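Local atomic coordinates of signal recognition particle 19 kDa protein (Pyrococcus furiosus, PDB entry 3DLU), a protein that probably binds 7S RNA directly and mediates attachment of SRP54 in the archaeal signal recognition particle, which targets nascent membrane proteins to the cytoplasmic membrane. Residues 20-25 with 83-88; 38-43 with 90-95; 44-49 with 75-80. All blocks are in the same frame, centred on the assembly; numbering follows the deposited sequence. Where two conformers were deposited one is given.

Interaction 1: 20-25 with 83-88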
ATOM      1  N   GLY A  20     -10.671   3.789  17.317  1.00 16.23           N
ATOM      2  CA  GLY A  20      -9.229   3.823  17.143  1.00 18.80           C
ATOM      3  C   GLY A  20      -8.485   4.983  17.766  1.00 15.12           C
ATOM      4  O   GLY A  20      -7.270   4.914  17.894  1.00 13.61           O
ATOM      5  N   ARG A  21      -9.187   6.045  18.163  1.00 14.26           N
ATOM      6  CA  ARG A  21      -8.504   7.192  18.748  1.00 14.07           C
ATOM      7  C   ARG A  21      -7.856   6.871  20.096  1.00 14.41           C
ATOM      8  O   ARG A  21      -8.483   6.262  20.982  1.00 16.54           O
ATOM      9  CB  ARG A  21      -9.426   8.423  18.871  1.00 15.59           C
ATOM     10  CG  ARG A  21      -8.721   9.591  19.571  1.00 13.85           C
ATOM     11  CD  ARG A  21      -9.473  10.912  19.467  1.00 17.93           C
ATOM     12  NE  ARG A  21     -10.871  10.765  19.829  1.00 23.78           N
ATOM     13  CZ  ARG A  21     -11.326  10.722  21.082  1.00 23.74           C
ATOM     14  NH1 ARG A  21     -10.496  10.815  22.111  1.00 18.81           N
ATOM     15  NH2 ARG A  21     -12.626  10.574  21.300  1.00 26.84           N
ATOM     16  N   ILE A  22      -6.591   7.258  20.216  0.50 12.78           N
ATOM     17  CA  ILE A  22      -5.789   7.046  21.411  0.50 17.70           C
ATOM     18  C   ILE A  22      -5.766   8.296  22.270  0.50 19.13           C
ATOM     19  O   ILE A  22      -5.994   8.239  23.473  0.50 26.51           O
ATOM     20  CB  ILE A  22      -4.309   6.730  21.054  0.50 21.26           C
ATOM     21  CG1 ILE A  22      -4.208   5.480  20.187  0.50 15.55           C
ATOM     22  CG2 ILE A  22      -3.470   6.583  22.312  0.50 30.33           C
ATOM     23  CD1 ILE A  22      -2.846   4.827  20.222  0.50  8.72           C
ATOM     24  N   VAL A  23      -5.480   9.432  21.649  1.00 16.45           N
ATOM     25  CA  VAL A  23      -5.223  10.648  22.421  1.00 19.08           C
ATOM     26  C   VAL A  23      -6.531  11.374  22.775  1.00 13.47           C
ATOM     27  O   VAL A  23      -7.543  11.164  22.124  1.00 16.20           O
ATOM     28  CB  VAL A  23      -4.260  11.579  21.691  1.00 21.92           C
ATOM     29  CG1 VAL A  23      -3.023  10.799  21.234  1.00 24.93           C
ATOM     30  CG2 VAL A  23      -4.933  12.187  20.509  1.00 19.48           C
ATOM     31  N   PRO A  24      -6.509  12.210  23.823  1.00 15.72           N
ATOM     32  CA  PRO A  24      -7.721  12.952  24.186  1.00 21.38           C
ATOM     33  C   PRO A  24      -8.237  13.775  23.016  1.00 17.24           C
ATOM     34  O   PRO A  24      -7.458  14.301  22.210  1.00 18.85           O
ATOM     35  CB  PRO A  24      -7.252  13.867  25.325  1.00 22.89           C
ATOM     36  CG  PRO A  24      -6.076  13.140  25.913  1.00 21.12           C
ATOM     37  CD  PRO A  24      -5.398  12.460  24.757  1.00 20.33           C
ATOM     38  N   ARG A  25      -9.555  13.896  22.942  1.00 15.63           N
ATOM     39  CA  ARG A  25     -10.198  14.498  21.789  1.00 19.85           C
ATOM     40  C   ARG A  25      -9.734  15.928  21.510  1.00 16.19           C
ATOM     41  O   ARG A  25      -9.585  16.300  20.355  1.00 18.69           O
ATOM     42  CB  ARG A  25     -11.723  14.447  21.929  1.00 16.22           C
ATOM     43  CG  ARG A  25     -12.455  14.765  20.640  1.00 20.57           C
ATOM     44  CD  ARG A  25     -13.969  14.750  20.835  1.00 23.42           C
ATOM     45  NE  ARG A  25     -14.375  15.847  21.708  1.00 33.05           N
ATOM     46  CZ  ARG A  25     -15.602  16.348  21.768  1.00 27.97           C
ATOM     47  NH1 ARG A  25     -16.562  15.853  21.000  1.00 27.92           N
ATOM     48  NH2 ARG A  25     -15.861  17.362  22.586  1.00 20.77           N
ATOM     49  N   LYS A  83       3.161  10.028  24.040  1.00 18.20           N
ATOM     50  CA  LYS A  83       3.586  11.422  24.037  1.00 22.32           C
ATOM     51  C   LYS A  83       3.879  11.926  22.623  1.00 21.95           C
ATOM     52  O   LYS A  83       3.589  13.077  22.297  1.00 15.05           O
ATOM     53  CB  LYS A  83       4.803  11.634  24.940  1.00 18.69           C
ATOM     54  CG  LYS A  83       5.371  13.045  24.871  1.00 20.29           C
ATOM     55  CD  LYS A  83       4.307  14.099  25.205  1.00 32.38           C
ATOM     56  CE  LYS A  83       4.923  15.491  25.314  1.00 25.03           C
ATOM     57  NZ  LYS A  83       3.911  16.571  25.567  1.00 25.88           N
ATOM     58  N   SER A  84       4.469  11.076  21.790  1.00 20.81           N
ATOM     59  CA  SER A  84       4.750  11.457  20.407  1.00 18.30           C
ATOM     60  C   SER A  84       3.461  11.764  19.627  1.00 11.12           C
ATOM     61  O   SER A  84       3.433  12.685  18.821  1.00 13.41           O
ATOM     62  CB  SER A  84       5.551  10.350  19.699  1.00 18.06           C
ATOM     63  OG  SER A  84       6.814  10.149  20.325  1.00 18.12           O
ATOM     64  N   LEU A  85       2.420  10.959  19.819  1.00 13.11           N
ATOM     65  CA  LEU A  85       1.132  11.209  19.169  1.00 15.43           C
ATOM     66  C   LEU A  85       0.556  12.563  19.576  1.00 16.12           C
ATOM     67  O   LEU A  85       0.034  13.299  18.740  1.00 14.20           O
ATOM     68  CB  LEU A  85       0.120  10.113  19.487  1.00 12.71           C
ATOM     69  CG  LEU A  85       0.363   8.719  18.894  1.00 11.60           C
ATOM     70  CD1 LEU A  85      -0.688   7.737  19.390  1.00 14.96           C
ATOM     71  CD2 LEU A  85       0.404   8.759  17.356  1.00 13.75           C
ATOM     72  N   LYS A  86       0.643  12.884  20.861  1.00 12.33           N
ATOM     73  CA  LYS A  86       0.169  14.197  21.333  1.00 13.40           C
ATOM     74  C   LYS A  86       0.984  15.343  20.711  1.00 15.13           C
ATOM     75  O   LYS A  86       0.424  16.347  20.252  1.00 15.23           O
ATOM     76  CB  LYS A  86       0.213  14.273  22.863  1.00 17.75           C
ATOM     77  CG  LYS A  86      -0.811  13.360  23.559  1.00 19.56           C
ATOM     78  CD  LYS A  86      -0.510  13.254  25.052  1.00 21.87           C
ATOM     79  CE  LYS A  86      -1.439  12.266  25.734  1.00 26.80           C
ATOM     80  NZ  LYS A  86      -0.983  11.967  27.115  1.00 55.91           N
ATOM     81  N   LEU A  87       2.307  15.196  20.682  1.00 11.76           N
ATOM     82  CA  LEU A  87       3.163  16.221  20.098  1.00 16.32           C
ATOM     83  C   LEU A  87       2.824  16.417  18.628  1.00 12.67           C
ATOM     84  O   LEU A  87       2.776  17.544  18.133  1.00 14.40           O
ATOM     85  CB  LEU A  87       4.637  15.832  20.228  1.00 14.59           C
ATOM     86  CG  LEU A  87       5.217  15.915  21.639  1.00 17.73           C
ATOM     87  CD1 LEU A  87       6.548  15.172  21.678  1.00 15.59           C
ATOM     88  CD2 LEU A  87       5.391  17.384  22.015  1.00 23.53           C
ATOM     89  N   ILE A  88       2.607  15.306  17.927  1.00 16.00           N
ATOM     90  CA  ILE A  88       2.283  15.353  16.508  1.00  9.95           C
ATOM     91  C   ILE A  88       0.943  16.048  16.272  1.00 17.41           C
ATOM     92  O   ILE A  88       0.837  16.927  15.410  1.00 13.90           O
ATOM     93  CB  ILE A  88       2.263  13.939  15.903  1.00 11.93           C
ATOM     94  CG1 ILE A  88       3.694  13.429  15.770  1.00 11.98           C
ATOM     95  CG2 ILE A  88       1.574  13.932  14.530  1.00 10.40           C
ATOM     96  CD1 ILE A  88       3.777  11.949  15.385  1.00 14.70           C
TER
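Three consecutive residues of an irregular loop, Ile22, Val23 and Pro24, lie against one side of the helix segment 83-88. No hydrogen bond links the two segments, and the contact is made through carbon atoms. Leu85 is the main helix residue and can be followed outward. Its CB points toward the loop and meets the tip of Val23, with CG1 of Val23 3.7 Å from CB of Leu85. Its CG stands anti to the carbonyl carbon (chi1 -69°). Beyond it, CD1 of Leu85 reaches Ile22. The end methyl CD1 of Ile22 is 3.7 Å from CD1 of Leu85, and CB of Ile22 also lies near this leucine methyl. The two side chains cross at about a right angle.

Val23 uses the same CG1 for a second neighbour, CG of Lys86, at 4.1 Å. The lysine runs on extended past the valine in the opposite direction. Near its end, CE of Lys86 comes 4.1 Å from CD of Pro24, the two side chains crossing at about a right angle. The aliphatic part of Lys86 thus serves as an apolar surface.

Within the loop, Arg21 NH1 donates to Val23 O at 3.0 Å, in the guanidinium plane and nearly straight at 166°. CB of Arg25 covers one face of that guanidinium. Arg21 NE also bonds to Leu15 O.

The loop connects strand 3-6 to helix 34-43. It packs on the early turns of helix 81-100, where Leu85 also touches Val6 of strand 3-6 and Ser84 touches Phe4.

Interaction 2: 38-43 with 90-95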
ATOM      1  N   VAL A  38       3.596  13.341   8.611  1.00 13.35           N
ATOM      2  CA  VAL A  38       4.996  13.315   8.208  1.00 15.22           C
ATOM      3  C   VAL A  38       5.625  14.694   8.419  1.00 15.41           C
ATOM      4  O   VAL A  38       6.722  14.811   8.970  1.00 14.34           O
ATOM      5  CB  VAL A  38       5.167  12.863   6.750  1.00 18.05           C
ATOM      6  CG1 VAL A  38       6.596  13.144   6.264  1.00 17.90           C
ATOM      7  CG2 VAL A  38       4.827  11.384   6.614  1.00 17.93           C
ATOM      8  N   ARG A  39       4.917  15.732   7.994  1.00 14.26           N
ATOM      9  CA  ARG A  39       5.406  17.094   8.182  1.00 18.19           C
ATOM     10  C   ARG A  39       5.639  17.407   9.657  1.00 19.38           C
ATOM     11  O   ARG A  39       6.674  17.979  10.016  1.00 14.85           O
ATOM     12  CB  ARG A  39       4.445  18.119   7.572  1.00 14.56           C
ATOM     13  CG  ARG A  39       4.975  19.536   7.676  1.00 19.15           C
ATOM     14  CD  ARG A  39       3.953  20.546   7.182  1.00 25.24           C
ATOM     15  NE  ARG A  39       4.357  21.906   7.529  1.00 30.21           N
ATOM     16  CZ  ARG A  39       3.599  22.984   7.359  1.00 38.75           C
ATOM     17  NH1 ARG A  39       2.383  22.867   6.847  1.00 24.38           N
ATOM     18  NH2 ARG A  39       4.061  24.180   7.703  1.00 47.52           N
ATOM     19  N   ALA A  40       4.670  17.049  10.504  1.00 13.48           N
ATOM     20  CA  ALA A  40       4.796  17.237  11.954  1.00 17.05           C
ATOM     21  C   ALA A  40       5.985  16.481  12.546  1.00 17.48           C
ATOM     22  O   ALA A  40       6.735  17.031  13.350  1.00 15.83           O
ATOM     23  CB  ALA A  40       3.498  16.825  12.666  1.00 14.79           C
ATOM     24  N   ALA A  41       6.144  15.217  12.158  1.00 13.68           N
ATOM     25  CA  ALA A  41       7.237  14.387  12.676  1.00 15.67           C
ATOM     26  C   ALA A  41       8.589  15.015  12.357  1.00 15.63           C
ATOM     27  O   ALA A  41       9.470  15.064  13.205  1.00 17.69           O
ATOM     28  CB  ALA A  41       7.155  12.961  12.109  1.00 12.28           C
ATOM     29  N   GLU A  42       8.730  15.500  11.129  1.00 15.48           N
ATOM     30  CA  GLU A  42       9.976  16.108  10.677  1.00 21.47           C
ATOM     31  C   GLU A  42      10.241  17.386  11.465  1.00 23.66           C
ATOM     32  O   GLU A  42      11.352  17.615  11.945  1.00 20.03           O
ATOM     33  CB  GLU A  42       9.909  16.389   9.182  1.00 18.93           C
ATOM     34  CG  GLU A  42       9.981  15.117   8.322  1.00 28.40           C
ATOM     35  CD  GLU A  42       9.682  15.377   6.854  1.00 49.79           C
ATOM     36  OE1 GLU A  42       9.151  16.465   6.534  1.00 53.29           O
ATOM     37  OE2 GLU A  42       9.973  14.489   6.023  1.00 55.03           O
ATOM     38  N   GLU A  43       9.211  18.208  11.627  1.00 17.85           N
ATOM     39  CA  GLU A  43       9.369  19.419  12.417  1.00 17.33           C
ATOM     40  C   GLU A  43       9.743  19.114  13.865  1.00 19.43           C
ATOM     41  O   GLU A  43      10.485  19.882  14.487  1.00 20.69           O
ATOM     42  CB  GLU A  43       8.124  20.312  12.345  1.00 24.13           C
ATOM     43  CG  GLU A  43       8.054  21.157  11.086  1.00 57.78           C
ATOM     44  CD  GLU A  43       7.506  22.554  11.345  1.00 82.04           C
ATOM     45  OE1 GLU A  43       7.334  22.920  12.533  1.00 60.65           O
ATOM     46  OE2 GLU A  43       7.253  23.287  10.363  1.00 76.35           O
ATOM     47  N   GLN A  90      -0.644  18.203  18.197  1.00 16.79           N
ATOM     48  CA  GLN A  90      -0.577  19.625  18.514  1.00 15.37           C
ATOM     49  C   GLN A  90       0.223  20.398  17.462  1.00 18.46           C
ATOM     50  O   GLN A  90      -0.091  21.547  17.155  1.00 18.80           O
ATOM     51  CB  GLN A  90      -0.055  19.853  19.936  1.00 23.29           C
ATOM     52  CG  GLN A  90      -0.088  21.322  20.402  1.00 23.91           C
ATOM     53  CD  GLN A  90      -1.478  21.971  20.355  1.00 24.95           C
ATOM     54  OE1 GLN A  90      -2.501  21.296  20.256  1.00 21.29           O
ATOM     55  NE2 GLN A  90      -1.507  23.294  20.445  1.00 23.92           N
ATOM     56  N   LYS A  91       1.230  19.753  16.878  1.00 14.25           N
ATOM     57  CA  LYS A  91       1.988  20.369  15.801  1.00 13.21           C
ATOM     58  C   LYS A  91       1.119  20.546  14.547  1.00 13.15           C
ATOM     59  O   LYS A  91       1.205  21.572  13.861  1.00 13.48           O
ATOM     60  CB  LYS A  91       3.235  19.537  15.491  1.00 12.99           C
ATOM     61  CG  LYS A  91       4.051  20.060  14.327  1.00 20.87           C
ATOM     62  CD  LYS A  91       4.660  21.419  14.640  1.00 32.20           C
ATOM     63  CE  LYS A  91       5.357  21.410  15.988  1.00 25.87           C
ATOM     64  NZ  LYS A  91       6.116  22.684  16.178  1.00 35.77           N
ATOM     65  N   ILE A  92       0.284  19.556  14.250  1.00 12.65           N
ATOM     66  CA  ILE A  92      -0.615  19.659  13.108  1.00 15.16           C
ATOM     67  C   ILE A  92      -1.623  20.800  13.323  1.00 15.32           C
ATOM     68  O   ILE A  92      -1.921  21.560  12.396  1.00 14.59           O
ATOM     69  CB  ILE A  92      -1.345  18.333  12.828  1.00 14.75           C
ATOM     70  CG1 ILE A  92      -0.344  17.265  12.369  1.00 11.58           C
ATOM     71  CG2 ILE A  92      -2.432  18.533  11.762  1.00 16.81           C
ATOM     72  CD1 ILE A  92      -0.992  15.877  12.172  1.00 13.42           C
ATOM     73  N   ARG A  93      -2.127  20.930  14.547  1.00 12.86           N
ATOM     74  CA  ARG A  93      -3.023  22.037  14.878  1.00 14.81           C
ATOM     75  C   ARG A  93      -2.336  23.374  14.593  1.00 13.39           C
ATOM     76  O   ARG A  93      -2.938  24.295  14.031  1.00 17.27           O
ATOM     77  CB  ARG A  93      -3.453  21.966  16.347  1.00 14.97           C
ATOM     78  CG  ARG A  93      -4.222  23.198  16.862  1.00 13.95           C
ATOM     79  CD  ARG A  93      -4.887  22.909  18.222  1.00 13.37           C
ATOM     80  NE  ARG A  93      -6.014  21.995  18.048  1.00 16.05           N
ATOM     81  CZ  ARG A  93      -5.984  20.707  18.374  1.00 13.69           C
ATOM     82  NH1 ARG A  93      -4.899  20.188  18.947  1.00 17.19           N
ATOM     83  NH2 ARG A  93      -7.040  19.943  18.131  1.00 16.04           N
ATOM     84  N   GLU A  94      -1.078  23.476  14.989  1.00 13.35           N
ATOM     85  CA  GLU A  94      -0.309  24.689  14.761  1.00 16.83           C
ATOM     86  C   GLU A  94      -0.114  24.979  13.265  1.00 21.67           C
ATOM     87  O   GLU A  94      -0.338  26.116  12.827  1.00 21.15           O
ATOM     88  CB  GLU A  94       1.017  24.619  15.521  1.00 19.78           C
ATOM     89  CG  GLU A  94       1.986  25.737  15.226  1.00 28.76           C
ATOM     90  CD  GLU A  94       3.381  25.453  15.779  1.00 47.88           C
ATOM     91  OE1 GLU A  94       4.336  26.162  15.393  1.00 48.91           O
ATOM     92  OE2 GLU A  94       3.523  24.518  16.594  1.00 37.52           O
ATOM     93  N   PHE A  95       0.288  23.971  12.481  1.00 19.91           N
ATOM     94  CA  PHE A  95       0.403  24.131  11.020  1.00 19.51           C
ATOM     95  C   PHE A  95      -0.905  24.641  10.440  1.00 19.74           C
ATOM     96  O   PHE A  95      -0.920  25.507   9.575  1.00 19.18           O
ATOM     97  CB  PHE A  95       0.655  22.794  10.300  1.00 26.89           C
ATOM     98  CG  PHE A  95       1.981  22.169  10.580  1.00 22.20           C
ATOM     99  CD1 PHE A  95       3.085  22.939  10.886  1.00 35.34           C
ATOM    100  CD2 PHE A  95       2.127  20.786  10.496  1.00 30.50           C
ATOM    101  CE1 PHE A  95       4.315  22.346  11.123  1.00 36.66           C
ATOM    102  CE2 PHE A  95       3.348  20.184  10.733  1.00 29.17           C
ATOM    103  CZ  PHE A  95       4.448  20.965  11.047  1.00 45.22           C
TER
HETATM  104  O   HOH W   1       1.141  25.737   7.645  1.00 30.48           O
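Helix 34-43 packs across helix 81-100 in an alpha-alpha contact. The short segments cross at 106°, with axes 9.1 Å apart. Ala40 sits near the crossing. Its CB meets CG of Lys91 at 3.7 Å and also touches Ile92 CG1 and the Phe95 ring.

Phe95 is the most deeply engaged residue. Arg39 CG is anti to the backbone N (chi1 -176°), and its extended chain runs over one ring face. CD of Arg39 makes a CH-pi contact there. The guanidinium then lies flat on the ring, planes 10° apart, with CZ 3.8 Å from the Phe95 ring centroid in a cation-pi stack. Lys91 O lies over the opposite face. Ala40 N is at the ring edge, 3.4 Å from CE2 of Phe95. Water 1 accepts from Arg39 NH1 and donates to Phe95 O at 2.8 Å.

Glu43 approaches the ring tip to tip. Its OE1 forms a long salt bridge of 3.9 Å with Lys91 NZ. The same NZ bridges Glu94 OE2 at 3.2 Å, so one ammonium probably eases repulsion between two carboxylates. Glu94 OE1 pairs with Arg98. The crossing joins the two helices of the beta-alpha-beta-beta-alpha fold of SRP19.

Interaction 3: 44-49 with 75-80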
ATOM      1  N   LEU A  44       9.246  17.992  14.387  1.00 14.67           N
ATOM      2  CA  LEU A  44       9.526  17.563  15.760  1.00 13.47           C
ATOM      3  C   LEU A  44      10.875  16.847  15.883  1.00 18.92           C
ATOM      4  O   LEU A  44      11.259  16.424  16.980  1.00 18.46           O
ATOM      5  CB  LEU A  44       8.418  16.632  16.274  1.00 14.36           C
ATOM      6  CG  LEU A  44       7.057  17.328  16.437  1.00 16.45           C
ATOM      7  CD1 LEU A  44       5.916  16.321  16.534  1.00 16.60           C
ATOM      8  CD2 LEU A  44       7.082  18.260  17.650  1.00 19.85           C
ATOM      9  N   LYS A  45      11.562  16.711  14.753  1.00 18.00           N
ATOM     10  CA  LYS A  45      12.873  16.046  14.680  1.00 20.18           C
ATOM     11  C   LYS A  45      12.780  14.537  14.885  1.00 26.73           C
ATOM     12  O   LYS A  45      13.721  13.907  15.366  1.00 24.87           O
ATOM     13  CB  LYS A  45      13.858  16.625  15.691  1.00 22.39           C
ATOM     14  CG  LYS A  45      13.848  18.129  15.793  1.00 21.95           C
ATOM     15  CD  LYS A  45      14.832  18.811  14.905  1.00 34.06           C
ATOM     16  CE  LYS A  45      15.262  20.116  15.570  1.00 30.75           C
ATOM     17  NZ  LYS A  45      16.008  20.997  14.656  1.00 41.41           N
ATOM     18  N   PHE A  46      11.642  13.955  14.542  1.00 16.88           N
ATOM     19  CA  PHE A  46      11.517  12.512  14.580  1.00 15.51           C
ATOM     20  C   PHE A  46      12.086  12.016  13.267  1.00 19.28           C
ATOM     21  O   PHE A  46      12.204  12.780  12.311  1.00 30.86           O
ATOM     22  CB  PHE A  46      10.051  12.076  14.712  1.00 17.97           C
ATOM     23  CG  PHE A  46       9.376  12.529  15.984  1.00 16.35           C
ATOM     24  CD1 PHE A  46      10.112  13.009  17.059  1.00 15.59           C
ATOM     25  CD2 PHE A  46       8.001  12.424  16.116  1.00 19.56           C
ATOM     26  CE1 PHE A  46       9.483  13.410  18.234  1.00 17.14           C
ATOM     27  CE2 PHE A  46       7.357  12.820  17.297  1.00 15.37           C
ATOM     28  CZ  PHE A  46       8.096  13.313  18.348  1.00 19.82           C
ATOM     29  N   LYS A  47      12.470  10.753  13.205  1.00 20.26           N
ATOM     30  CA  LYS A  47      12.966  10.229  11.943  1.00 22.27           C
ATOM     31  C   LYS A  47      11.870   9.407  11.288  1.00 16.63           C
ATOM     32  O   LYS A  47      11.268   8.557  11.938  1.00 19.94           O
ATOM     33  CB  LYS A  47      14.219   9.383  12.166  1.00 22.48           C
ATOM     34  CG  LYS A  47      14.782   8.810  10.880  1.00 23.62           C
ATOM     35  CD  LYS A  47      16.075   8.057  11.133  1.00 35.14           C
ATOM     36  CE  LYS A  47      16.776   7.731   9.818  1.00 33.65           C
ATOM     37  NZ  LYS A  47      17.956   6.847  10.020  1.00 44.22           N
ATOM     38  N   VAL A  48      11.600   9.681  10.015  1.00 16.43           N
ATOM     39  CA  VAL A  48      10.598   8.935   9.258  1.00 16.05           C
ATOM     40  C   VAL A  48      11.218   7.735   8.540  1.00 18.58           C
ATOM     41  O   VAL A  48      12.130   7.885   7.720  1.00 18.86           O
ATOM     42  CB  VAL A  48       9.866   9.840   8.257  1.00 19.40           C
ATOM     43  CG1 VAL A  48       8.799   9.069   7.520  1.00 20.41           C
ATOM     44  CG2 VAL A  48       9.255  11.030   8.990  1.00 27.24           C
ATOM     45  N   ILE A  49      10.702   6.555   8.867  1.00 13.35           N
ATOM     46  CA  ILE A  49      11.217   5.271   8.390  1.00 17.04           C
ATOM     47  C   ILE A  49      10.414   4.719   7.199  1.00 23.55           C
ATOM     48  O   ILE A  49      10.990   4.268   6.200  1.00 18.87           O
ATOM     49  CB  ILE A  49      11.222   4.240   9.545  1.00 14.72           C
ATOM     50  CG1 ILE A  49      12.060   4.750  10.729  1.00 18.61           C
ATOM     51  CG2 ILE A  49      11.689   2.863   9.076  1.00 21.08           C
ATOM     52  CD1 ILE A  49      13.490   5.155  10.350  1.00 21.24           C
ATOM     53  N   LEU A  75       7.878   5.629  12.448  0.50 13.79           N
ATOM     54  CA  LEU A  75       8.702   6.726  12.941  0.50 14.62           C
ATOM     55  C   LEU A  75       9.674   6.269  14.035  0.50 11.54           C
ATOM     56  O   LEU A  75       9.461   5.241  14.671  0.50 15.41           O
ATOM     57  CB  LEU A  75       7.803   7.824  13.524  0.50 14.43           C
ATOM     58  CG  LEU A  75       6.845   8.578  12.606  0.50 15.58           C
ATOM     59  CD1 LEU A  75       5.966   9.523  13.421  0.50 15.99           C
ATOM     60  CD2 LEU A  75       7.620   9.341  11.535  0.50 16.49           C
ATOM     61  N   GLU A  76      10.743   7.038  14.247  1.00 14.43           N
ATOM     62  CA  GLU A  76      11.572   6.876  15.432  1.00 18.94           C
ATOM     63  C   GLU A  76      11.526   8.180  16.211  1.00 19.79           C
ATOM     64  O   GLU A  76      11.651   9.250  15.626  1.00 19.79           O
ATOM     65  CB  GLU A  76      13.018   6.549  15.042  1.00 17.89           C
ATOM     66  CG  GLU A  76      13.196   5.111  14.648  1.00 25.82           C
ATOM     67  CD  GLU A  76      14.605   4.796  14.170  1.00 32.38           C
ATOM     68  OE1 GLU A  76      15.348   5.730  13.816  1.00 36.13           O
ATOM     69  OE2 GLU A  76      14.958   3.604  14.152  1.00 30.91           O
ATOM     70  N   SER A  77      11.362   8.089  17.524  1.00 20.29           N
ATOM     71  CA  SER A  77      11.238   9.285  18.353  1.00 14.40           C
ATOM     72  C   SER A  77      11.926   9.036  19.691  1.00 21.66           C
ATOM     73  O   SER A  77      11.932   7.908  20.169  1.00 27.84           O
ATOM     74  CB  SER A  77       9.746   9.579  18.571  1.00 27.84           C
ATOM     75  OG  SER A  77       9.519  10.442  19.670  1.00 29.61           O
ATOM     76  N   PRO A  78      12.493  10.091  20.301  1.00 23.53           N
ATOM     77  CA  PRO A  78      13.074   9.990  21.646  1.00 29.62           C
ATOM     78  C   PRO A  78      12.001   9.754  22.708  1.00 26.98           C
ATOM     79  O   PRO A  78      12.326   9.384  23.834  1.00 33.34           O
ATOM     80  CB  PRO A  78      13.703  11.373  21.881  1.00 22.74           C
ATOM     81  CG  PRO A  78      13.390  12.203  20.688  1.00 29.42           C
ATOM     82  CD  PRO A  78      12.437  11.479  19.808  1.00 21.96           C
ATOM     83  N   TYR A  79      10.740   9.989  22.358  1.00 25.63           N
ATOM     84  CA  TYR A  79       9.633   9.850  23.311  1.00 28.86           C
ATOM     85  C   TYR A  79       8.844   8.580  23.053  1.00 19.52           C
ATOM     86  O   TYR A  79       8.920   8.009  21.973  1.00 24.55           O
ATOM     87  CB  TYR A  79       8.694  11.053  23.224  1.00 24.85           C
ATOM     88  CG  TYR A  79       9.420  12.375  23.261  1.00 26.90           C
ATOM     89  CD1 TYR A  79      10.000  12.834  24.431  1.00 53.06           C
ATOM     90  CD2 TYR A  79       9.543  13.154  22.120  1.00 22.52           C
ATOM     91  CE1 TYR A  79      10.677  14.036  24.465  1.00 60.04           C
ATOM     92  CE2 TYR A  79      10.219  14.356  22.144  1.00 33.63           C
ATOM     93  CZ  TYR A  79      10.783  14.793  23.320  1.00 52.14           C
ATOM     94  OH  TYR A  79      11.455  15.994  23.352  1.00 55.63           O
ATOM     95  N   GLY A  80       8.074   8.155  24.047  1.00 22.40           N
ATOM     96  CA  GLY A  80       7.184   7.020  23.874  1.00 25.19           C
ATOM     97  C   GLY A  80       6.077   7.379  22.903  1.00 25.38           C
ATOM     98  O   GLY A  80       5.844   8.556  22.626  1.00 20.07           O
TER
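Leu75 opens the second segment as the non-hydrogen-bonded antiparallel partner of Val48. The two side chains lie side by side on one face of the sheet. CD2 of Leu75 and CG2 of Val48 are 3.5 Å apart, tighter than usual for two carbons.

Glu76 is the hydrogen-bonded partner of Lys47. Glu76 N donates to Lys47 O at 2.8 Å, and Lys47 N returns a bond to Glu76 O at 3.0 Å. Both acceptors are met in their carbonyl planes. The Glu76 and Lys47 side chains run together on the other face, where OE1 of Glu76 is 3.6 Å from CD of Lys47. Ile49 CD1 lies near the same carboxylate. OE2 of Glu76 forms a salt bridge with Arg3.

Ser77 slides under the Phe46 ring. Its CB makes a CH-pi contact, 3.8 Å from the Phe46 centroid and 10° off the normal. Leu44 CB covers the opposite face. Ser77 OG accepts from Tyr79 N at 3.0 Å, an ST turn, and also bonds to Ser84 OG.

Pro78 and Tyr79 touch one end of the Phe46 ring, around CE1. The Tyr79 side chain crosses Phe46 at about a right angle, with CD2 of Tyr79 3.9 Å from CE1 of Phe46.

The contact lies at the open end of the hairpin of strands 47-56 and 68-76. Helix 34-43 ends in a Schellman motif at Lys45, and helix 81-100 follows its N-cap, Gly80. Leu75 packs on Ala41 and Ile88 of these helices. Strand 68-76 is the middle strand, and Leu75 bonds through its backbone to Phe4 of strand 3-6.

How the interactions relate
The three contacts lie 12 to 14 Å apart between centres. Interactions 1 and 2 share helix 81-100, interaction 1 nearer its start and interaction 2 further along, and touch where Ile88 O meets Ala40 CB. Along the chain their segments alternate, and interaction 3 is nested inside the loops that both close. Interaction 3 lies where helix 34-43 runs into strand 47-56 and strand 68-76 leads into helix 81-100. Leu87 of interaction 1 packs on its Tyr79. Ala41 O to Phe46 N, probably a hydrogen bond, ties it to interaction 2. Together they join the loop to helix 81-100, the two helices to each other, and the strands of the hairpin, within the small fold of this SRP19 protein.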